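Local coordinates for protein glutathione S-transferase enzyme with thioredoxin-like domain (Xenorhabdus nematophila, PDB 4L8E) that probably acts as a glutathione transferase, binding glutathione between a thioredoxin-like N-terminal domain and an all-helical C-terminal domain, at residues Arg166-Leu171 / Pro195-Tyr200; Ile188-Val193 / Lys214-Lys219. One frame throughout, in Å; residues are numbered along the deposited sequence.

Interaction 1 (Arg166-Leu171 / Pro195-Tyr200). With GSH (glutathione), chain B; GSH (glutathione), chain D.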
# COMPACT_ATOMS: atom_id res chain seq x y z
N ARG A 166 -12.48 11.44 -6.16
CA ARG A 166 -12.02 10.53 -7.22
C ARG A 166 -11.98 9.09 -6.74
O ARG A 166 -12.37 8.16 -7.45
CB ARG A 166 -10.63 10.92 -7.69
CG ARG A 166 -10.18 10.20 -8.96
CD ARG A 166 -8.71 10.41 -9.25
NE ARG A 166 -7.88 9.76 -8.26
CZ ARG A 166 -7.62 8.45 -8.23
NH1 ARG A 166 -8.03 7.65 -9.22
NH2 ARG A 166 -6.89 7.95 -7.22
N LEU A 167 -11.46 8.91 -5.55
CA LEU A 167 -11.36 7.59 -4.93
C LEU A 167 -12.72 6.94 -4.68
O LEU A 167 -12.90 5.73 -4.97
CB LEU A 167 -10.58 7.71 -3.62
CG LEU A 167 -9.09 7.95 -3.84
CD1 LEU A 167 -8.46 8.50 -2.57
CD2 LEU A 167 -8.38 6.69 -4.27
N TYR A 168 -13.68 7.72 -4.18
CA TYR A 168 -15.03 7.19 -3.98
C TYR A 168 -15.67 6.83 -5.32
O TYR A 168 -16.43 5.88 -5.43
CB TYR A 168 -15.91 8.15 -3.16
CG TYR A 168 -15.77 7.92 -1.66
CD1 TYR A 168 -14.76 8.54 -0.93
CD2 TYR A 168 -16.63 7.08 -0.97
CE1 TYR A 168 -14.61 8.33 0.42
CE2 TYR A 168 -16.50 6.87 0.38
CZ TYR A 168 -15.49 7.49 1.08
OH TYR A 168 -15.38 7.26 2.42
N LYS A 169 -15.35 7.60 -6.35
CA LYS A 169 -15.88 7.33 -7.69
C LYS A 169 -15.30 6.01 -8.24
O LYS A 169 -16.04 5.19 -8.79
CB LYS A 169 -15.57 8.48 -8.64
CG LYS A 169 -16.03 8.24 -10.05
CD LYS A 169 -15.60 9.39 -10.97
CE LYS A 169 -16.32 9.33 -12.30
NZ LYS A 169 -15.72 10.27 -13.29
N VAL A 170 -14.01 5.79 -8.04
CA VAL A 170 -13.38 4.53 -8.43
C VAL A 170 -14.06 3.37 -7.68
O VAL A 170 -14.39 2.34 -8.27
CB VAL A 170 -11.86 4.58 -8.16
CG1 VAL A 170 -11.23 3.18 -8.24
CG2 VAL A 170 -11.16 5.52 -9.16
N LEU A 171 -14.20 3.54 -6.38
CA LEU A 171 -14.82 2.51 -5.56
C LEU A 171 -16.25 2.22 -6.03
O LEU A 171 -16.65 1.05 -6.22
CB LEU A 171 -14.79 2.95 -4.09
CG LEU A 171 -15.39 2.00 -3.06
CD1 LEU A 171 -14.59 0.72 -3.05
CD2 LEU A 171 -15.43 2.64 -1.69
N PRO A 195 -13.38 0.28 7.01
CA PRO A 195 -13.21 1.21 8.13
C PRO A 195 -12.93 2.64 7.68
O PRO A 195 -13.23 3.57 8.45
CB PRO A 195 -12.02 0.62 8.89
CG PRO A 195 -12.04 -0.84 8.53
CD PRO A 195 -12.46 -0.86 7.10
N TRP A 196 -12.40 2.80 6.48
CA TRP A 196 -12.16 4.11 5.90
C TRP A 196 -13.41 4.68 5.26
O TRP A 196 -13.76 5.83 5.47
CB TRP A 196 -11.01 4.03 4.89
CG TRP A 196 -9.66 4.09 5.57
CD1 TRP A 196 -8.84 3.04 5.89
CD2 TRP A 196 -9.03 5.27 6.08
NE1 TRP A 196 -7.72 3.51 6.55
CE2 TRP A 196 -7.81 4.87 6.67
CE3 TRP A 196 -9.37 6.62 6.09
CZ2 TRP A 196 -6.95 5.77 7.27
CZ3 TRP A 196 -8.53 7.50 6.69
CH2 TRP A 196 -7.31 7.09 7.25
N ALA A 197 -14.12 3.86 4.49
CA ALA A 197 -15.37 4.31 3.86
C ALA A 197 -16.45 4.65 4.88
O ALA A 197 -17.28 5.53 4.62
CB ALA A 197 -15.86 3.26 2.89
N LYS A 198 -16.45 3.97 6.04
CA LYS A 198 -17.38 4.21 7.14
C LYS A 198 -17.26 5.63 7.65
O LYS A 198 -18.20 6.18 8.26
CB LYS A 198 -17.13 3.19 8.28
CG LYS A 198 -17.53 3.62 9.68
CD LYS A 198 -17.76 2.43 10.60
CE LYS A 198 -18.29 2.86 11.98
NZ LYS A 198 -17.44 3.93 12.60
N CYS A 199 -16.11 6.24 7.40
CA CYS A 199 -15.80 7.57 7.87
C CYS A 199 -16.10 8.66 6.84
O CYS A 199 -15.66 9.79 7.00
CB CYS A 199 -14.34 7.66 8.30
SG CYS A 199 -13.95 6.66 9.78
N TYR A 200 -16.89 8.34 5.82
CA TYR A 200 -17.24 9.33 4.78
C TYR A 200 -17.72 10.69 5.31
O TYR A 200 -17.37 11.73 4.74
CB TYR A 200 -18.29 8.76 3.83
CG TYR A 200 -19.65 8.60 4.47
CD1 TYR A 200 -19.98 7.44 5.15
CD2 TYR A 200 -20.62 9.59 4.35
CE1 TYR A 200 -21.24 7.29 5.75
CE2 TYR A 200 -21.87 9.44 4.92
CZ TYR A 200 -22.17 8.28 5.61
OH TYR A 200 -23.40 8.10 6.21
N1 GSH B . 1.09 11.36 12.21
CA1 GSH B . -0.19 11.15 11.63
C1 GSH B . -0.56 12.35 10.82
O11 GSH B . -0.06 13.49 11.10
O12 GSH B . -1.38 12.23 9.86
CB1 GSH B . -1.18 10.96 12.72
CG1 GSH B . -2.59 10.74 12.20
CD1 GSH B . -2.79 9.33 11.68
OE1 GSH B . -2.09 8.42 12.07
N2 GSH B . -3.83 9.12 10.70
CA2 GSH B . -4.08 7.82 10.17
C2 GSH B . -3.81 7.87 8.67
O2 GSH B . -4.02 8.88 7.98
CB2 GSH B . -5.48 7.39 10.38
SG2 GSH B . -5.81 7.13 12.13
N3 GSH B . -3.26 6.72 8.04
CA3 GSH B . -3.00 6.78 6.62
C3 GSH B . -3.11 5.43 6.04
O31 GSH B . -3.87 4.58 6.58
O32 GSH B . -2.42 5.15 5.02
CG1 GSH D . -12.88 5.35 15.44
CD1 GSH D . -12.64 5.75 13.99
OE1 GSH D . -12.67 4.90 13.10
N2 GSH D . -12.38 7.18 13.72
CA2 GSH D . -12.12 7.72 12.42
C2 GSH D . -10.72 8.30 12.42
O2 GSH D . -10.34 8.97 11.45
CB2 GSH D . -13.12 8.78 12.05
SG2 GSH D . -14.63 8.01 11.51
N3 GSH D . -9.80 8.07 13.54
CA3 GSH D . -8.45 8.61 13.50
C3 GSH D . -8.35 10.10 13.62
O31 GSH D . -7.28 10.67 13.30
O32 GSH D . -9.32 10.78 14.06

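Interaction 2 (Ile188-Val193 / Lys214-Lys219)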
# COMPACT_ATOMS: atom_id res chain seq x y z
N ILE A 188 -10.56 -9.76 2.16
CA ILE A 188 -9.70 -8.81 2.85
C ILE A 188 -9.65 -7.45 2.13
O ILE A 188 -9.34 -6.45 2.76
CB ILE A 188 -8.27 -9.36 3.13
CG1 ILE A 188 -7.56 -9.77 1.85
CG2 ILE A 188 -8.31 -10.50 4.15
CD1 ILE A 188 -6.13 -10.23 2.12
N ALA A 189 -10.00 -7.41 0.85
CA ALA A 189 -10.09 -6.12 0.14
C ALA A 189 -11.21 -5.27 0.76
O ALA A 189 -11.03 -4.10 1.05
CB ALA A 189 -10.33 -6.33 -1.33
N ASP A 190 -12.36 -5.88 0.98
CA ASP A 190 -13.49 -5.18 1.58
C ASP A 190 -13.20 -4.79 3.04
O ASP A 190 -13.55 -3.68 3.50
CB ASP A 190 -14.73 -6.05 1.56
CG ASP A 190 -15.09 -6.52 0.18
OD1 ASP A 190 -15.74 -5.74 -0.58
OD2 ASP A 190 -14.75 -7.69 -0.13
N ILE A 191 -12.58 -5.71 3.77
CA ILE A 191 -12.23 -5.46 5.17
C ILE A 191 -11.28 -4.27 5.27
O ILE A 191 -11.39 -3.45 6.20
CB ILE A 191 -11.62 -6.73 5.81
CG1 ILE A 191 -12.67 -7.84 5.93
CG2 ILE A 191 -10.91 -6.37 7.11
CD1 ILE A 191 -12.08 -9.20 6.24
N ALA A 192 -10.35 -4.14 4.33
CA ALA A 192 -9.41 -3.03 4.33
C ALA A 192 -10.11 -1.69 4.05
O ALA A 192 -9.76 -0.66 4.66
CB ALA A 192 -8.30 -3.27 3.32
N VAL A 193 -11.07 -1.69 3.14
CA VAL A 193 -11.74 -0.47 2.71
C VAL A 193 -12.80 0.00 3.70
O VAL A 193 -12.95 1.20 3.97
CB VAL A 193 -12.36 -0.64 1.32
CG1 VAL A 193 -13.17 0.58 0.89
CG2 VAL A 193 -11.23 -0.86 0.28
N LYS A 214 -22.79 3.28 -0.89
CA LYS A 214 -23.78 3.35 0.18
C LYS A 214 -24.40 1.97 0.45
O LYS A 214 -24.51 1.54 1.60
CB LYS A 214 -24.87 4.37 -0.15
CG LYS A 214 -25.88 4.54 0.97
CD LYS A 214 -26.94 5.58 0.67
CE LYS A 214 -27.94 5.69 1.82
NZ LYS A 214 -28.81 6.86 1.63
N LYS A 215 -24.83 1.28 -0.60
CA LYS A 215 -25.42 -0.05 -0.39
C LYS A 215 -24.42 -1.05 0.18
O LYS A 215 -24.76 -1.87 1.03
CB LYS A 215 -26.07 -0.60 -1.66
CG LYS A 215 -27.28 0.19 -2.13
CD LYS A 215 -28.05 -0.59 -3.18
CE LYS A 215 -29.25 0.19 -3.72
NZ LYS A 215 -28.87 1.47 -4.42
N TRP A 216 -23.16 -0.98 -0.28
CA TRP A 216 -22.11 -1.88 0.19
C TRP A 216 -21.79 -1.60 1.67
O TRP A 216 -21.62 -2.53 2.45
CB TRP A 216 -20.92 -1.75 -0.75
CG TRP A 216 -19.63 -2.37 -0.37
CD1 TRP A 216 -19.18 -3.61 -0.71
CD2 TRP A 216 -18.58 -1.74 0.37
NE1 TRP A 216 -17.91 -3.80 -0.21
CE2 TRP A 216 -17.52 -2.66 0.45
CE3 TRP A 216 -18.43 -0.48 0.97
CZ2 TRP A 216 -16.34 -2.38 1.14
CZ3 TRP A 216 -17.25 -0.21 1.64
CH2 TRP A 216 -16.22 -1.15 1.71
N LEU A 217 -21.76 -0.32 2.06
CA LEU A 217 -21.54 0.03 3.47
C LEU A 217 -22.65 -0.57 4.33
O LEU A 217 -22.38 -1.20 5.36
CB LEU A 217 -21.52 1.54 3.65
CG LEU A 217 -20.20 2.26 3.37
CD1 LEU A 217 -20.44 3.78 3.38
CD2 LEU A 217 -19.10 1.88 4.36
N GLU A 218 -23.89 -0.37 3.90
CA GLU A 218 -25.06 -0.88 4.60
C GLU A 218 -25.00 -2.40 4.75
O GLU A 218 -25.37 -2.95 5.78
CB GLU A 218 -26.33 -0.42 3.86
CG GLU A 218 -26.67 1.05 4.13
CD GLU A 218 -27.67 1.69 3.15
OE1 GLU A 218 -28.10 1.08 2.14
OE2 GLU A 218 -28.03 2.86 3.41
N LYS A 219 -24.55 -3.08 3.70
CA LYS A 219 -24.44 -4.53 3.70
C LYS A 219 -23.40 -5.02 4.72
O LYS A 219 -23.63 -5.97 5.48
CB LYS A 219 -24.01 -4.96 2.28
CG LYS A 219 -23.87 -6.42 2.01
CD LYS A 219 -23.89 -6.68 0.49
CE LYS A 219 -22.66 -6.14 -0.24
NZ LYS A 219 -22.80 -6.35 -1.72

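Interaction 1 (Arg166-Leu171 / Pro195-Tyr200)
A single buried tyrosine makes most of this helix-to-turn packing, in which Tyr168 of helix 154-175 reaches the C-terminal end of helix 188-197 inside the helical domain of the glutathione transferase fold. Its side chain sets out toward the other segment, and the hydroxyl does most of the touching: OH lies 3.3 Å from Ala197 CA and 3.6 Å from Tyr200 CB. A small Ala197 suits the site because its CB, 4.1 Å from Tyr168 OH, leaves room for the phenol to come close to the backbone. A type I turn runs from Ala197 to Tyr200, closed by Tyr200 N to Ala197 O at 3.1 Å. The Tyr200 side chain crosses that of Tyr168 at about a right angle; with CG between the backbone N and the carbonyl carbon (chi1 70°), its ring leads away and only CB meets the phenol. Just before this turn, Trp196 CZ2 lies 3.4 Å from O31 of one glutathione, and Trp196 NE1 bonds to Asn38. No hydrogen bond joins the two segments, yet the buried phenol is satisfied: Tyr168 OH bonds to Gln203 OE1, while Gln203 NE2 bonds to Trp196 O, so one amide joins the tyrosine hydroxyl to the backbone at Trp196.

Interaction 2 (Ile188-Val193 / Lys214-Lys219)
Trp216 contributes by far the most surface here, reaching from helix 211-221 to helix 188-197, where Asp190 and Val193 receive it one turn apart. Its CG is anti to the backbone N (chi1 169°), which extends the indole across the gap between the helices, so that its nitrogen meets Asp190 and its benzo ring meets Val193. Trp216 NE1 donates to Asp190 OD1 at 2.9 Å, with an N-H...O angle of 158°. The carboxylate oxygen lies near the ring plane at the indole edge; it is approached on its anti side, 27° out of the carboxylate plane. Tryptophan suits this place because it pairs a broad apolar surface with one N-H for a buried acceptor. At the other end of the ring, Trp216 CH2 rests 3.6 Å from Val193 CG1, and the branched valine crosses the indole at about a right angle.

Asp190 also braces the start of its own helix, three residues after Ser187: OD2 accepts from Ser187 N. This is consistent with the N-capping box known from the C-terminal domain of glutathione transferases, although here Ser187 OG bonds to Ala189 N. OD1 takes a further bond from Leu181 N. The buried carboxylate thus has three N-H donors, which would probably favour its charged form. Beyond the indole, Lys219 makes a cation-pi contact with Tyr180, whose side chain also packs on Asp190.

Helix 188-197 is common to both interactions: interaction 2 uses its N-terminal part and interaction 1 its C-terminal end, with centres about 9 Å apart. They touch directly. Ala197 CB lies 3.9 Å from Trp216 CZ3 and 3.8 Å from Leu217 CD2, so the small residue that meets the Tyr168 hydroxyl also borders helix 211-221. Leu171 CD2 also packs 4.0 Å from Val193 CG1, bringing helix 154-175 into the same apolar core. Interaction 1 reaches the glutathione sites through Trp196 and Cys199, whereas the Val193 side chain of interaction 2 remains about 11 Å from a bound glutathione, in the interior of the helical domain.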